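Local coordinates for protein ribonucleoside triphosphate reductase (PDB 1L1L) that reduces ribonucleoside triphosphates to 2'-deoxyribonucleoside triphosphates as a monomeric, allosterically regulated class II ribonucleotide reductase that depends on vitamin B12, at residues 74-77 / 78-82; 378-381 / 382-385; 595-598 / 599-602. One frame throughout, in Å; residues are numbered along the deposited sequence.

Contact 1. Residues 74-77 / 78-82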
# COMPACT_ATOMS: atom_id res chain seq x y z
N LEU A 74 22.85 13.89 23.11
CA LEU A 74 22.14 13.47 21.91
C LEU A 74 21.39 12.16 22.13
O LEU A 74 20.22 12.04 21.79
CB LEU A 74 23.14 13.29 20.76
CG LEU A 74 22.59 12.70 19.45
CD1 LEU A 74 21.53 13.63 18.88
CD2 LEU A 74 23.73 12.51 18.46
N LYS A 75 22.09 11.19 22.71
CA LYS A 75 21.53 9.88 22.97
C LYS A 75 20.39 9.88 23.99
O LYS A 75 19.47 9.07 23.89
CB LYS A 75 22.64 8.94 23.40
CG LYS A 75 23.78 8.90 22.39
CD LYS A 75 24.88 7.95 22.80
CE LYS A 75 24.41 6.51 22.80
NZ LYS A 75 25.50 5.59 23.23
N GLN A 76 20.45 10.78 24.97
CA GLN A 76 19.40 10.86 25.98
C GLN A 76 18.17 11.56 25.42
O GLN A 76 17.04 11.22 25.77
CB GLN A 76 19.89 11.61 27.22
CG GLN A 76 18.85 11.75 28.32
CD GLN A 76 18.22 10.42 28.72
OE1 GLN A 76 18.89 9.38 28.75
NE2 GLN A 76 16.94 10.45 29.04
N SER A 77 18.40 12.55 24.56
CA SER A 77 17.32 13.30 23.94
C SER A 77 16.53 12.34 23.05
O SER A 77 15.30 12.33 23.06
CB SER A 77 17.90 14.44 23.10
OG SER A 77 16.87 15.29 22.62
N LEU A 78 17.27 11.53 22.28
CA LEU A 78 16.66 10.56 21.39
C LEU A 78 15.93 9.50 22.21
O LEU A 78 14.85 9.05 21.83
CB LEU A 78 17.73 9.90 20.53
CG LEU A 78 18.23 10.75 19.36
CD1 LEU A 78 19.24 9.94 18.56
CD2 LEU A 78 17.06 11.17 18.48
N THR A 79 16.52 9.12 23.34
CA THR A 79 15.90 8.13 24.19
C THR A 79 14.55 8.67 24.68
O THR A 79 13.55 7.95 24.63
CB THR A 79 16.80 7.77 25.40
OG1 THR A 79 17.98 7.12 24.94
CG2 THR A 79 16.06 6.82 26.35
N GLU A 80 14.51 9.92 25.12
CA GLU A 80 13.26 10.50 25.59
C GLU A 80 12.23 10.64 24.45
O GLU A 80 11.03 10.50 24.67
CB GLU A 80 13.50 11.86 26.25
CG GLU A 80 13.85 11.75 27.74
CD GLU A 80 14.32 13.07 28.35
OE1 GLU A 80 13.63 14.11 28.15
OE2 GLU A 80 15.37 13.07 29.03
N GLU A 81 12.71 10.92 23.25
CA GLU A 81 11.80 11.07 22.12
C GLU A 81 11.17 9.70 21.86
O GLU A 81 9.98 9.59 21.58
CB GLU A 81 12.54 11.52 20.87
CG GLU A 81 11.61 11.97 19.76
CD GLU A 81 12.34 12.28 18.46
OE1 GLU A 81 13.48 12.79 18.52
OE2 GLU A 81 11.76 12.01 17.38
N ALA A 82 12.00 8.66 21.95
CA ALA A 82 11.56 7.29 21.73
C ALA A 82 10.54 6.88 22.79
O ALA A 82 9.61 6.12 22.51
CB ALA A 82 12.76 6.36 21.78
O HOH W 1 14.93 14.51 19.99

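Contact 2. Residues 378-381 / 382-385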
# COMPACT_ATOMS: atom_id res chain seq x y z
N ILE A 378 -8.33 8.04 -12.22
CA ILE A 378 -7.73 9.20 -12.83
C ILE A 378 -6.60 9.80 -11.99
O ILE A 378 -6.66 9.80 -10.77
CB ILE A 378 -8.79 10.29 -13.05
CG1 ILE A 378 -9.87 9.78 -14.00
CG2 ILE A 378 -8.13 11.53 -13.59
CD1 ILE A 378 -11.02 10.75 -14.16
N VAL A 379 -5.57 10.28 -12.67
CA VAL A 379 -4.45 10.92 -12.01
C VAL A 379 -4.13 12.21 -12.76
O VAL A 379 -3.78 12.18 -13.94
CB VAL A 379 -3.21 10.02 -11.99
CG1 VAL A 379 -2.04 10.76 -11.37
CG2 VAL A 379 -3.51 8.76 -11.21
N ASN A 380 -4.27 13.34 -12.08
CA ASN A 380 -3.98 14.63 -12.70
C ASN A 380 -2.52 15.00 -12.40
O ASN A 380 -2.22 15.57 -11.34
CB ASN A 380 -4.92 15.71 -12.16
CG ASN A 380 -4.82 17.01 -12.95
OD1 ASN A 380 -3.73 17.45 -13.29
ND2 ASN A 380 -5.96 17.62 -13.23
N LEU A 381 -1.64 14.67 -13.34
CA LEU A 381 -0.21 14.95 -13.19
C LEU A 381 0.07 16.45 -13.17
O LEU A 381 1.01 16.92 -12.52
CB LEU A 381 0.57 14.27 -14.32
CG LEU A 381 0.55 12.73 -14.29
CD1 LEU A 381 1.18 12.16 -15.55
CD2 LEU A 381 1.29 12.25 -13.05
N ASP A 382 -0.76 17.20 -13.89
CA ASP A 382 -0.67 18.65 -13.98
C ASP A 382 -0.75 19.26 -12.58
O ASP A 382 0.18 19.93 -12.13
CB ASP A 382 -1.84 19.16 -14.84
CG ASP A 382 -1.79 20.66 -15.08
OD1 ASP A 382 -2.80 21.21 -15.58
OD2 ASP A 382 -0.74 21.27 -14.80
N LEU A 383 -1.87 19.03 -11.90
CA LEU A 383 -2.06 19.55 -10.54
C LEU A 383 -1.06 18.97 -9.55
O LEU A 383 -0.65 19.66 -8.61
CB LEU A 383 -3.47 19.22 -10.05
CG LEU A 383 -4.67 19.92 -10.69
CD1 LEU A 383 -5.94 19.37 -10.08
CD2 LEU A 383 -4.58 21.42 -10.48
N SER A 384 -0.68 17.71 -9.75
CA SER A 384 0.25 17.03 -8.85
C SER A 384 1.65 17.63 -8.88
O SER A 384 2.34 17.66 -7.87
CB SER A 384 0.35 15.54 -9.20
OG SER A 384 -0.88 14.87 -8.95
N LYS A 385 2.07 18.11 -10.04
CA LYS A 385 3.39 18.70 -10.16
C LYS A 385 3.42 20.19 -9.81
O LYS A 385 4.47 20.71 -9.45
CB LYS A 385 3.95 18.51 -11.58
CG LYS A 385 4.29 17.07 -11.91
CD LYS A 385 4.97 16.94 -13.27
CE LYS A 385 3.99 17.14 -14.41
NZ LYS A 385 4.63 16.83 -15.73

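Contact 3. Residues 595-598 / 599-602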
# COMPACT_ATOMS: atom_id res chain seq x y z
N GLU A 595 -19.89 -19.25 13.65
CA GLU A 595 -20.63 -20.08 12.70
C GLU A 595 -19.66 -20.47 11.59
O GLU A 595 -18.69 -19.77 11.33
CB GLU A 595 -21.78 -19.28 12.09
CG GLU A 595 -21.30 -18.18 11.15
CD GLU A 595 -22.37 -17.18 10.78
OE1 GLU A 595 -23.44 -17.59 10.27
OE2 GLU A 595 -22.13 -15.96 10.99
N ALA A 596 -19.92 -21.60 10.95
CA ALA A 596 -19.06 -22.03 9.85
C ALA A 596 -19.26 -21.01 8.73
O ALA A 596 -20.37 -20.57 8.46
CB ALA A 596 -19.46 -23.43 9.39
N ASP A 597 -18.16 -20.61 8.09
CA ASP A 597 -18.22 -19.64 6.99
C ASP A 597 -18.72 -20.40 5.76
O ASP A 597 -18.23 -21.49 5.47
CB ASP A 597 -16.82 -19.06 6.77
CG ASP A 597 -16.69 -18.28 5.48
OD1 ASP A 597 -17.63 -17.58 5.06
OD2 ASP A 597 -15.60 -18.36 4.88
N ILE A 598 -19.69 -19.84 5.06
CA ILE A 598 -20.25 -20.51 3.88
C ILE A 598 -19.49 -20.23 2.58
O ILE A 598 -19.70 -20.91 1.58
CB ILE A 598 -21.73 -20.12 3.65
CG1 ILE A 598 -21.85 -18.62 3.36
CG2 ILE A 598 -22.56 -20.51 4.86
CD1 ILE A 598 -23.28 -18.10 3.32
N TYR A 599 -18.62 -19.23 2.60
CA TYR A 599 -17.86 -18.85 1.41
C TYR A 599 -16.48 -19.49 1.30
O TYR A 599 -15.86 -19.46 0.23
CB TYR A 599 -17.70 -17.33 1.34
CG TYR A 599 -19.01 -16.59 1.39
CD1 TYR A 599 -19.99 -16.79 0.41
CD2 TYR A 599 -19.29 -15.71 2.44
CE1 TYR A 599 -21.21 -16.16 0.49
CE2 TYR A 599 -20.51 -15.07 2.53
CZ TYR A 599 -21.48 -15.30 1.55
OH TYR A 599 -22.70 -14.69 1.67
N THR A 600 -16.01 -20.09 2.38
CA THR A 600 -14.69 -20.71 2.38
C THR A 600 -14.67 -21.96 3.23
O THR A 600 -15.21 -21.99 4.33
CB THR A 600 -13.61 -19.74 2.93
OG1 THR A 600 -13.78 -18.44 2.35
CG2 THR A 600 -12.22 -20.25 2.60
N GLU A 601 -14.03 -23.00 2.70
CA GLU A 601 -13.93 -24.27 3.38
C GLU A 601 -13.08 -24.18 4.65
O GLU A 601 -12.16 -23.37 4.73
CB GLU A 601 -13.32 -25.28 2.41
CG GLU A 601 -13.31 -26.71 2.91
CD GLU A 601 -13.06 -27.69 1.79
OE1 GLU A 601 -12.23 -27.38 0.91
OE2 GLU A 601 -13.68 -28.78 1.79
N ASN A 602 -13.40 -25.01 5.64
CA ASN A 602 -12.68 -25.06 6.92
C ASN A 602 -12.39 -23.69 7.53
O ASN A 602 -11.27 -23.44 7.99
CB ASN A 602 -11.35 -25.79 6.75
CG ASN A 602 -11.51 -27.16 6.14
OD1 ASN A 602 -12.24 -28.01 6.66
ND2 ASN A 602 -10.84 -27.38 5.02

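Contact 1. Residues 74-77 / 78-82
Gln76 and Glu80 meet one turn apart on the alpha-helix 72-90, crossing obliquely, a classic i to i+4 side-chain pair within the ribonucleotide reductase alpha domain family region. The glutamine puts CG anti to its own backbone N (chi1 179°) and then bends at chi2, which brings the amide back over the next turn. There NE2 donates to Glu80 OE2 at 3.1 Å along an almost straight N-H line of 177°. The acceptor oxygen lies in the plane of the amide and uses its anti lone pair, the one facing away from the other carboxylate oxygen, while the two flat groups are turned 51° against each other. Glutamine suits this exposed place because its amide can donate to a carboxylate without adding a charge.

Thr79 grips the helix backbone instead. Thr79 OG1 donates to Lys75 O at 2.7 Å, and Thr79 N reaches the same oxygen, the two donors arriving from opposite faces of that carbonyl plane. A beta-hydroxyl in a helix thus finds its partner on the preceding turn. On another flank Leu78 sets its branch against the preceding turn, CG resting 3.4 Å from Leu74 O and CD1 only loosely, at 4.4 Å, near Leu74 CD1. Leucine fits because this flank turns inward: Leu78 also packs on Ile60 of helix 48-60 and on Leu66.

Glu81 stretches its carboxylate away from the helix to salt bridges with Arg445 and Arg449, which hold OE2. Its other oxygen, OE1, receives a hydrogen bond from a water at 2.7 Å, and the same water lies 3.4 Å from Ser77 OG, a weak link back to the previous turn.

Contact 2. Residues 378-381 / 382-385
Asn380 caps the short helix 381-386 through Leu383 N, a local contact at the junction where strand 377-380, probably one of the strands of the ten-stranded alpha-beta barrel, runs directly into that helix. With chi1 at -170° the side chain swings away from its own backbone N, and OD1 comes over the first turn to accept from Leu383 N at 2.8 Å. This bond is straight at the hydrogen, 171°, yet the donor sits well above the amide plane. Beside it the amide nitrogen ND2 lies 3.6 Å from Leu383 CD1, so the leucine branch covers the capping group obliquely.

Asn380 O takes two bonds from Ser384, from the backbone N at 3.1 Å and from OG at 2.8 Å, the hydroxyl coming from above the carbonyl plane. Serine is small enough to fold back here, and its hydroxyl is satisfied in a buried place. Lys385 lays its aliphatic chain alongside Leu381 O, with CG 3.3 Å away. Asp382, in the first turn, brings a negative charge that probably suits the helix dipole. The whole is a textbook N-cap, with a side-chain acceptor on an N-H of the first turn, following what is probably a barrel strand.

Contact 3. Residues 595-598 / 599-602
Asp597 reaches over the turn with both carboxylate oxygens. OD1 accepts from Tyr599 N at 3.1 Å with an N-H angle of 164°, although the donor comes from above the carboxylate plane. OD2 lies 3.1 Å from Thr600 CB and the same distance from Thr600 OG1; that hydroxyl makes a weak bond to it at best, and Tyr599 O, also near, leaves the destination of its proton unsettled. Aspartate suits this place because its short side chain reaches an N-H just two residues on.

On the neighbouring flank Ile598 lies beside Tyr599, both side chains pointing the same way. With chi1 at 63°, CG1 takes the crowded position between its backbone N and carbonyl carbon, which sets it 3.6 Å over the centre of the tyrosine ring, a CH-pi contact only 5° from the ring normal. The chain then runs on over the same face, CD1 lying 3.8 Å from Tyr599 CZ. Asp597 OD1 meets the ring obliquely, 3.6 Å from CD2.

The bond from Tyr599 N to Asp597 is an Asx turn, and it starts the loop of a beta-hairpin joining the antiparallel strands 593-596 and 603-611. Asp597 is also bonded through its backbone to Thr603 on the returning strand.

Farther out, Arg576 of strand 570-578 forms a salt bridge with Asp597 OD2 and touches both Tyr599 and Thr600, so a buried carboxylate gains a countercharge. Gln687, from a later loop of the same chain, holds the turn: its OE1 accepts from Ile598 N, and its backbone N is hydrogen-bonded to Tyr599 OH.

The three contacts are separate local structures, in series along the chain and touching nowhere. Contact 1 lies farthest out, its centre about 31 Å from the middle of the chain, about 40 Å from the centre of contact 2 and about 50 Å from that of contact 3. Contacts 2 and 3 stand on opposite sides of the chain's centre, about 30 Å apart at their nearest atoms. Contact 2 is the one probably built into the barrel: its strand shares a sheet with strand 119-123, whose Cys119 forms a disulfide with Cys419. The hairpin of contact 3 belongs to a different, antiparallel sheet, and contact 1 lies on helix 72-90, which packs against helix 48-60.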